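Local atomic coordinates of protein arginine N-methyltransferase SFM1 (Saccharomyces cerevisiae, PDB entry 5C74), a protein that transfers a methyl group from S-adenosyl-L-methionine to a single arginine of ribosomal protein S3, leaving it monomethylated. Residues 163-168 against 175-180; 168-173 against 199-204. All coordinates share one frame; numbering follows the deposited sequence.

Interaction 1 (163-168 against 175-180); sequences IDYPEF and ATEMPF
Phe168 and Thr176 form an antiparallel hydrogen-bonded pair, each amide donating to the other's carbonyl; Phe168 N to Thr176 O measures 2.8 Å and is almost straight at the hydrogen (175°). Glu167 and Glu177 follow as the non-hydrogen-bonded pair, their CA atoms 4.2 Å apart. The pairing belongs to the beta hairpin of strands 162-169 and 174-177 in the small antiparallel sheet, which a strand of the second subunit continues at Thr176 and Glu177. Beyond it, loop residues carry the pairing on: Met178 N reaches Pro166 O at 3.1 Å and Tyr165 N reaches Phe180 O at 2.8 Å. Pro179, between these two bonds, is the centre of an inverse gamma turn.

Tyr165 lies across that turn. Chi1 of -80° sets CG anti to the carbonyl carbon, and the ring beyond it covers Pro179, whose CA sits over the ring centre in a CH-pi contact, 3.4 Å from the centroid, while Pro179 CB touches Tyr165 CE2. The carboxylate of Glu177 meets the ring edge at CD2, its plane nearly perpendicular to the ring (87°). Water 1 donates to both Glu177 OE2 and Tyr165 O. On the other face of the hairpin, Met178 CG abuts the edge of the Phe168 ring at CE2, 3.7 Å away, and both side chains pack on helix 196-205.

Glu167 and Glu177 share a face, with Glu167 OE1 and Glu177 OE2 5.8 Å apart. Each carboxylate accepts a hydrogen bond from a tag histidine of the second subunit, His211 and His209, which may ease the repulsion between these like charges.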
ATOM      1  N   ILE A 163      25.757  -5.048   0.123  1.00 16.12           N
ATOM      2  CA  ILE A 163      25.721  -5.390   1.540  1.00 14.53           C
ATOM      3  C   ILE A 163      24.473  -6.243   1.755  1.00 18.65           C
ATOM      4  O   ILE A 163      23.406  -5.932   1.237  1.00 15.79           O
ATOM      5  CB  ILE A 163      25.701  -4.147   2.472  1.00 20.80           C
ATOM      6  CG1 ILE A 163      25.700  -4.576   3.945  1.00 22.40           C
ATOM      7  CG2 ILE A 163      24.509  -3.220   2.184  1.00 18.71           C
ATOM      8  CD1 ILE A 163      26.046  -3.455   4.908  1.00 25.36           C
ATOM      9  N   ASP A 164      24.615  -7.329   2.499  1.00 15.88           N
ATOM     10  CA  ASP A 164      23.499  -8.228   2.753  1.00 14.74           C
ATOM     11  C   ASP A 164      22.929  -7.976   4.136  1.00 12.49           C
ATOM     12  O   ASP A 164      23.673  -7.948   5.121  1.00 16.58           O
ATOM     13  CB  ASP A 164      23.950  -9.690   2.645  1.00 23.72           C
ATOM     14  CG  ASP A 164      24.289 -10.095   1.224  1.00 30.89           C
ATOM     15  OD1 ASP A 164      23.836  -9.409   0.277  1.00 24.44           O
ATOM     16  OD2 ASP A 164      25.008 -11.105   1.062  1.00 26.26           O
ATOM     17  N   TYR A 165      21.612  -7.823   4.211  1.00 18.02           N
ATOM     18  CA  TYR A 165      20.932  -7.659   5.484  1.00 16.60           C
ATOM     19  C   TYR A 165      21.506  -6.522   6.334  1.00 16.72           C
ATOM     20  O   TYR A 165      21.893  -6.738   7.481  1.00 17.49           O
ATOM     21  CB  TYR A 165      20.987  -8.971   6.263  1.00 22.91           C
ATOM     22  CG  TYR A 165      19.955  -9.984   5.822  1.00 27.79           C
ATOM     23  CD1 TYR A 165      19.926 -10.458   4.517  1.00 31.75           C
ATOM     24  CD2 TYR A 165      19.026 -10.482   6.722  1.00 31.97           C
ATOM     25  CE1 TYR A 165      18.989 -11.391   4.115  1.00 37.47           C
ATOM     26  CE2 TYR A 165      18.084 -11.409   6.327  1.00 37.55           C
ATOM     27  CZ  TYR A 165      18.070 -11.865   5.027  1.00 39.76           C
ATOM     28  OH  TYR A 165      17.123 -12.794   4.654  1.00 43.86           O
ATOM     29  N   PRO A 166      21.557  -5.301   5.777  1.00 15.64           N
ATOM     30  CA  PRO A 166      22.087  -4.200   6.580  1.00 18.69           C
ATOM     31  C   PRO A 166      21.242  -3.965   7.813  1.00 23.02           C
ATOM     32  O   PRO A 166      20.035  -4.203   7.788  1.00 17.03           O
ATOM     33  CB  PRO A 166      21.988  -3.004   5.649  1.00 13.91           C
ATOM     34  CG  PRO A 166      20.833  -3.347   4.738  1.00 12.34           C
ATOM     35  CD  PRO A 166      21.008  -4.825   4.497  1.00 12.22           C
ATOM     36  N   GLU A 167      21.877  -3.507   8.879  1.00 17.74           N
ATOM     37  CA  GLU A 167      21.160  -3.168  10.100  1.00 21.27           C
ATOM     38  C   GLU A 167      21.277  -1.667  10.333  1.00 23.37           C
ATOM     39  O   GLU A 167      22.373  -1.107  10.239  1.00 30.30           O
ATOM     40  CB  GLU A 167      21.728  -3.953  11.290  1.00 25.04           C
ATOM     41  CG  GLU A 167      21.056  -3.660  12.618  1.00 31.02           C
ATOM     42  CD  GLU A 167      21.675  -4.450  13.766  1.00 35.96           C
ATOM     43  OE1 GLU A 167      21.030  -5.402  14.250  1.00 29.59           O
ATOM     44  OE2 GLU A 167      22.807  -4.120  14.182  1.00 38.54           O
ATOM     45  N   PHE A 168      20.153  -1.018  10.619  1.00 16.94           N
ATOM     46  CA  PHE A 168      20.129   0.417  10.864  1.00 18.31           C
ATOM     47  C   PHE A 168      19.829   0.692  12.332  1.00 23.69           C
ATOM     48  O   PHE A 168      18.733   0.411  12.798  1.00 21.04           O
ATOM     49  CB  PHE A 168      19.098   1.088   9.966  1.00 20.99           C
ATOM     50  CG  PHE A 168      19.334   0.841   8.501  1.00 21.95           C
ATOM     51  CD1 PHE A 168      20.205   1.647   7.774  1.00 26.60           C
ATOM     52  CD2 PHE A 168      18.718  -0.218   7.864  1.00 19.21           C
ATOM     53  CE1 PHE A 168      20.430   1.413   6.415  1.00 22.58           C
ATOM     54  CE2 PHE A 168      18.935  -0.465   6.519  1.00 21.27           C
ATOM     55  CZ  PHE A 168      19.803   0.353   5.790  1.00 20.05           C
ATOM     56  N   ALA A 175      17.434  -1.264  16.781  1.00 22.08           N
ATOM     57  CA  ALA A 175      17.987  -1.292  15.427  1.00 19.98           C
ATOM     58  C   ALA A 175      17.041  -2.095  14.568  1.00 18.58           C
ATOM     59  O   ALA A 175      16.328  -2.952  15.077  1.00 20.86           O
ATOM     60  CB  ALA A 175      19.383  -1.893  15.416  1.00 23.48           C
ATOM     61  N   THR A 176      17.024  -1.811  13.271  1.00 17.17           N
ATOM     62  CA  THR A 176      16.166  -2.549  12.358  1.00 16.86           C
ATOM     63  C   THR A 176      17.014  -3.199  11.286  1.00 20.99           C
ATOM     64  O   THR A 176      17.828  -2.534  10.649  1.00 21.67           O
ATOM     65  CB  THR A 176      15.109  -1.644  11.703  1.00 18.59           C
ATOM     66  OG1 THR A 176      14.260  -1.103  12.717  1.00 23.81           O
ATOM     67  CG2 THR A 176      14.251  -2.444  10.716  1.00 15.22           C
ATOM     68  N   GLU A 177      16.836  -4.504  11.100  1.00 15.39           N
ATOM     69  CA  GLU A 177      17.480  -5.197   9.991  1.00 16.67           C
ATOM     70  C   GLU A 177      16.530  -5.303   8.811  1.00 16.67           C
ATOM     71  O   GLU A 177      15.374  -5.706   8.989  1.00 17.98           O
ATOM     72  CB  GLU A 177      17.937  -6.591  10.421  1.00 18.75           C
ATOM     73  CG  GLU A 177      18.377  -7.498   9.266  1.00 19.23           C
ATOM     74  CD  GLU A 177      18.704  -8.899   9.767  1.00 28.04           C
ATOM     75  OE1 GLU A 177      17.769  -9.689   9.985  1.00 21.57           O
ATOM     76  OE2 GLU A 177      19.891  -9.201   9.974  1.00 28.22           O
ATOM     77  N   MET A 178      17.009  -4.896   7.631  1.00 13.95           N
ATOM     78  CA  MET A 178      16.296  -5.054   6.354  1.00 12.86           C
ATOM     79  C   MET A 178      16.861  -6.276   5.648  1.00 16.79           C
ATOM     80  O   MET A 178      18.019  -6.272   5.224  1.00 13.14           O
ATOM     81  CB  MET A 178      16.431  -3.806   5.462  1.00 12.46           C
ATOM     82  CG  MET A 178      15.842  -2.534   6.085  1.00 17.18           C
ATOM     83  SD  MET A 178      14.088  -2.609   6.617  1.00 13.02           S
ATOM     84  CE  MET A 178      13.277  -2.936   5.065  1.00 17.60           C
ATOM     85  N   PRO A 179      16.050  -7.338   5.534  1.00 16.74           N
ATOM     86  CA  PRO A 179      16.527  -8.651   5.099  1.00 16.08           C
ATOM     87  C   PRO A 179      16.653  -8.766   3.595  1.00 17.70           C
ATOM     88  O   PRO A 179      16.035  -9.648   3.002  1.00 17.51           O
ATOM     89  CB  PRO A 179      15.438  -9.598   5.621  1.00 16.90           C
ATOM     90  CG  PRO A 179      14.194  -8.758   5.574  1.00 15.81           C
ATOM     91  CD  PRO A 179      14.646  -7.390   6.004  1.00 17.32           C
ATOM     92  N   PHE A 180      17.454  -7.885   3.003  1.00 14.24           N
ATOM     93  CA  PHE A 180      17.641  -7.833   1.564  1.00 15.72           C
ATOM     94  C   PHE A 180      19.089  -7.572   1.260  1.00 12.44           C
ATOM     95  O   PHE A 180      19.846  -7.129   2.123  1.00 11.35           O
ATOM     96  CB  PHE A 180      16.784  -6.731   0.934  1.00 13.48           C
ATOM     97  CG  PHE A 180      15.330  -6.891   1.208  1.00 11.99           C
ATOM     98  CD1 PHE A 180      14.557  -7.730   0.415  1.00 16.16           C
ATOM     99  CD2 PHE A 180      14.735  -6.225   2.263  1.00 13.72           C
ATOM    100  CE1 PHE A 180      13.198  -7.901   0.680  1.00 21.35           C
ATOM    101  CE2 PHE A 180      13.388  -6.395   2.531  1.00 15.20           C
ATOM    102  CZ  PHE A 180      12.622  -7.234   1.738  1.00 17.40           C
TER
HETATM  103  O   HOH W   1      21.916  -7.400  10.152  1.00 34.10           O

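Interaction 2 (168-173 against 199-204); sequences FRFNKN and LIKKDS. With NI (nickel (II) ion), chain F.
Phe170 lays its ring against the helix backbone, with Lys201 CA over one face in a CH-pi contact, 4.0 Å from the ring centroid. Its CG stands anti to the carbonyl carbon (chi1 -54°), and Ile200, Lys201 and Ser204 of the helix meet the ring beyond it. Ile200 CG2, itself anti to the backbone N, meets the edge at Phe170 CZ, 3.5 Å away. Lys201 CB approaches Phe170 CE1 at 3.7 Å, and the lysine chain crosses the ring obliquely. Ser204 brings OG to 3.4 Å from Phe170 CD2. Phe168 O lies over the opposite face. Phe168 itself adds a looser apolar touch, CD2 to Ile200 CD1 at 4.4 Å.

This is hairpin-on-helix packing: the corner at Phe170, where the chain leaves the hairpin strand, packs on the C-terminal helix 196-205. Thr176 of the neighbouring strand and Leu197 of the same helix also touch the Phe170 side chain. Phe170 and Asn171 both face Glu174 as a classic beta bulge, and Asn171 OD1 accepts from Asn173 N at 2.8 Å in an Asx turn. Arg169, whose side chain leaves the backbone away from the helix, donates from NH1 to Asn171 O at 2.7 Å.

Asp203 holds a nickel ion through both carboxylate oxygens, OD1 at 2.1 Å and OD2 more distantly. Water 2 also binds the metal; the tag residues His208 and His210 of the second subunit complete the site.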
ATOM      1  N   PHE A 168      20.153  -1.018  10.619  1.00 16.94           N
ATOM      2  CA  PHE A 168      20.129   0.417  10.864  1.00 18.31           C
ATOM      3  C   PHE A 168      19.829   0.692  12.332  1.00 23.69           C
ATOM      4  O   PHE A 168      18.733   0.411  12.798  1.00 21.04           O
ATOM      5  CB  PHE A 168      19.098   1.088   9.966  1.00 20.99           C
ATOM      6  CG  PHE A 168      19.334   0.841   8.501  1.00 21.95           C
ATOM      7  CD1 PHE A 168      20.205   1.647   7.774  1.00 26.60           C
ATOM      8  CD2 PHE A 168      18.718  -0.218   7.864  1.00 19.21           C
ATOM      9  CE1 PHE A 168      20.430   1.413   6.415  1.00 22.58           C
ATOM     10  CE2 PHE A 168      18.935  -0.465   6.519  1.00 21.27           C
ATOM     11  CZ  PHE A 168      19.803   0.353   5.790  1.00 20.05           C
ATOM     12  N   ARG A 169      20.807   1.236  13.048  1.00 24.32           N
ATOM     13  CA  ARG A 169      20.666   1.501  14.483  1.00 26.54           C
ATOM     14  C   ARG A 169      20.179   2.932  14.743  1.00 29.92           C
ATOM     15  O   ARG A 169      20.730   3.886  14.197  1.00 34.66           O
ATOM     16  CB  ARG A 169      22.005   1.249  15.204  1.00 24.00           C
ATOM     17  CG  ARG A 169      21.908   1.423  16.727  1.00 23.06           C
ATOM     18  CD  ARG A 169      22.977   0.662  17.501  1.00 33.42           C
ATOM     19  NE  ARG A 169      22.760  -0.785  17.498  1.00 34.89           N
ATOM     20  CZ  ARG A 169      21.815  -1.412  18.195  1.00 31.93           C
ATOM     21  NH1 ARG A 169      20.954  -0.729  18.941  1.00 30.95           N
ATOM     22  NH2 ARG A 169      21.710  -2.730  18.121  1.00 36.72           N
ATOM     23  N   PHE A 170      19.151   3.080  15.577  1.00 22.79           N
ATOM     24  CA  PHE A 170      18.580   4.400  15.869  1.00 26.51           C
ATOM     25  C   PHE A 170      18.849   4.849  17.306  1.00 31.96           C
ATOM     26  O   PHE A 170      18.737   6.032  17.625  1.00 36.52           O
ATOM     27  CB  PHE A 170      17.079   4.395  15.586  1.00 27.51           C
ATOM     28  CG  PHE A 170      16.744   3.935  14.196  1.00 27.11           C
ATOM     29  CD1 PHE A 170      17.084   4.715  13.101  1.00 30.21           C
ATOM     30  CD2 PHE A 170      16.123   2.714  13.980  1.00 24.73           C
ATOM     31  CE1 PHE A 170      16.807   4.296  11.818  1.00 25.84           C
ATOM     32  CE2 PHE A 170      15.835   2.286  12.697  1.00 22.16           C
ATOM     33  CZ  PHE A 170      16.176   3.082  11.613  1.00 28.36           C
ATOM     34  N   ASN A 171      19.195   3.894  18.162  1.00 31.26           N
ATOM     35  CA  ASN A 171      19.705   4.181  19.503  1.00 31.10           C
ATOM     36  C   ASN A 171      20.283   2.907  20.103  1.00 35.23           C
ATOM     37  O   ASN A 171      20.312   1.868  19.446  1.00 27.36           O
ATOM     38  CB  ASN A 171      18.626   4.773  20.420  1.00 37.34           C
ATOM     39  CG  ASN A 171      17.410   3.880  20.559  1.00 39.84           C
ATOM     40  OD1 ASN A 171      17.469   2.820  21.181  1.00 41.10           O
ATOM     41  ND2 ASN A 171      16.288   4.321  19.999  1.00 42.06           N
ATOM     42  N   LYS A 172      20.750   2.975  21.346  1.00 39.93           N
ATOM     43  CA  LYS A 172      21.446   1.831  21.915  1.00 39.71           C
ATOM     44  C   LYS A 172      20.508   0.640  22.127  1.00 36.16           C
ATOM     45  O   LYS A 172      20.965  -0.498  22.214  1.00 41.12           O
ATOM     46  CB  LYS A 172      22.145   2.213  23.231  1.00 42.15           C
ATOM     47  CG  LYS A 172      21.244   2.790  24.314  1.00 47.46           C
ATOM     48  CD  LYS A 172      22.089   3.254  25.502  1.00 55.81           C
ATOM     49  CE  LYS A 172      21.253   3.890  26.602  1.00 60.03           C
ATOM     50  NZ  LYS A 172      20.383   2.905  27.303  1.00 65.47           N
ATOM     51  N   ASN A 173      19.204   0.891  22.171  1.00 35.55           N
ATOM     52  CA  ASN A 173      18.242  -0.187  22.399  1.00 37.25           C
ATOM     53  C   ASN A 173      17.435  -0.631  21.176  1.00 35.49           C
ATOM     54  O   ASN A 173      16.597  -1.528  21.286  1.00 30.76           O
ATOM     55  CB  ASN A 173      17.263   0.219  23.497  1.00 38.74           C
ATOM     56  CG  ASN A 173      17.940   0.412  24.842  1.00 48.77           C
ATOM     57  OD1 ASN A 173      18.901  -0.284  25.172  1.00 50.18           O
ATOM     58  ND2 ASN A 173      17.444   1.365  25.621  1.00 51.01           N
ATOM     59  N   LEU A 199      11.338   6.382   7.003  1.00 19.73           N
ATOM     60  CA  LEU A 199      10.190   5.500   7.234  1.00 15.59           C
ATOM     61  C   LEU A 199      10.582   4.366   8.190  1.00 15.07           C
ATOM     62  O   LEU A 199       9.807   3.982   9.069  1.00 17.57           O
ATOM     63  CB  LEU A 199       9.679   4.930   5.913  1.00 15.79           C
ATOM     64  CG  LEU A 199       8.255   4.392   5.862  1.00 24.28           C
ATOM     65  CD1 LEU A 199       7.260   5.521   6.147  1.00 21.98           C
ATOM     66  CD2 LEU A 199       7.964   3.748   4.516  1.00 22.70           C
ATOM     67  N   ILE A 200      11.787   3.835   8.016  1.00 14.63           N
ATOM     68  CA  ILE A 200      12.264   2.771   8.905  1.00 18.73           C
ATOM     69  C   ILE A 200      12.382   3.303  10.330  1.00 22.92           C
ATOM     70  O   ILE A 200      11.982   2.641  11.303  1.00 21.99           O
ATOM     71  CB  ILE A 200      13.617   2.202   8.441  1.00 17.13           C
ATOM     72  CG1 ILE A 200      13.455   1.507   7.086  1.00 16.85           C
ATOM     73  CG2 ILE A 200      14.143   1.189   9.469  1.00 19.05           C
ATOM     74  CD1 ILE A 200      14.788   1.079   6.448  1.00 18.83           C
ATOM     75  N   LYS A 201      12.922   4.512  10.446  1.00 20.03           N
ATOM     76  CA  LYS A 201      13.055   5.162  11.752  1.00 25.95           C
ATOM     77  C   LYS A 201      11.693   5.407  12.391  1.00 22.50           C
ATOM     78  O   LYS A 201      11.513   5.190  13.587  1.00 23.12           O
ATOM     79  CB  LYS A 201      13.835   6.475  11.618  1.00 28.10           C
ATOM     80  CG  LYS A 201      13.942   7.273  12.918  1.00 38.53           C
ATOM     81  CD  LYS A 201      15.062   8.309  12.837  1.00 49.19           C
ATOM     82  CE  LYS A 201      14.907   9.206  11.612  1.00 60.91           C
ATOM     83  NZ  LYS A 201      15.656  10.490  11.743  1.00 66.66           N
ATOM     84  N   LYS A 202      10.725   5.849  11.594  1.00 20.67           N
ATOM     85  CA  LYS A 202       9.372   6.052  12.095  1.00 22.27           C
ATOM     86  C   LYS A 202       8.784   4.753  12.652  1.00 26.15           C
ATOM     87  O   LYS A 202       8.198   4.733  13.737  1.00 24.76           O
ATOM     88  CB  LYS A 202       8.483   6.598  10.986  1.00 25.98           C
ATOM     89  CG  LYS A 202       7.030   6.840  11.354  1.00 29.63           C
ATOM     90  CD  LYS A 202       6.251   7.217  10.093  1.00 27.52           C
ATOM     91  CE  LYS A 202       4.751   7.294  10.345  1.00 42.43           C
ATOM     92  NZ  LYS A 202       4.400   8.485  11.153  1.00 46.82           N
ATOM     93  N   ASP A 203       8.960   3.664  11.912  1.00 21.91           N
ATOM     94  CA  ASP A 203       8.476   2.367  12.369  1.00 21.17           C
ATOM     95  C   ASP A 203       9.177   1.939  13.665  1.00 21.33           C
ATOM     96  O   ASP A 203       8.560   1.344  14.549  1.00 26.70           O
ATOM     97  CB  ASP A 203       8.670   1.329  11.259  1.00 20.15           C
ATOM     98  CG  ASP A 203       8.434  -0.089  11.731  1.00 21.14           C
ATOM     99  OD1 ASP A 203       9.358  -0.633  12.363  1.00 21.64           O
ATOM    100  OD2 ASP A 203       7.355  -0.660  11.443  1.00 19.06           O
ATOM    101  N   SER A 204      10.462   2.251  13.786  1.00 20.60           N
ATOM    102  CA  SER A 204      11.229   1.867  14.974  1.00 25.04           C
ATOM    103  C   SER A 204      10.666   2.502  16.241  1.00 29.79           C
ATOM    104  O   SER A 204      10.665   1.892  17.324  1.00 23.33           O
ATOM    105  CB  SER A 204      12.696   2.251  14.796  1.00 24.51           C
ATOM    106  OG  SER A 204      13.486   1.807  15.888  1.00 25.89           O
TER
HETATM  107 NI    NI F 304       8.465  -2.547  12.754  1.00 19.97          NI
HETATM  108  O   HOH W   2       7.244  -1.094  14.444  1.00 28.78           O

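Overall arrangement
Both interactions use strand 162-169 and share Phe168, which serves the first with backbone and ring and reaches the helix of the second with its ring. The first joins two neighbouring strands of the small antiparallel sheet; the second packs that hairpin on helix 196-205. Thr176 and Met178 connect them directly, both touching Ile200. Each contact is partly buried and lies well away from the centre of the chain, but their chemistry differs: interaction 1 combines backbone hydrogen bonds with ring packing, whereas between the segments of interaction 2 the contacts are mainly apolar and CH-pi. Both also touch the second subunit, which extends the sheet in the first and packs Leu205 on the helix in the second.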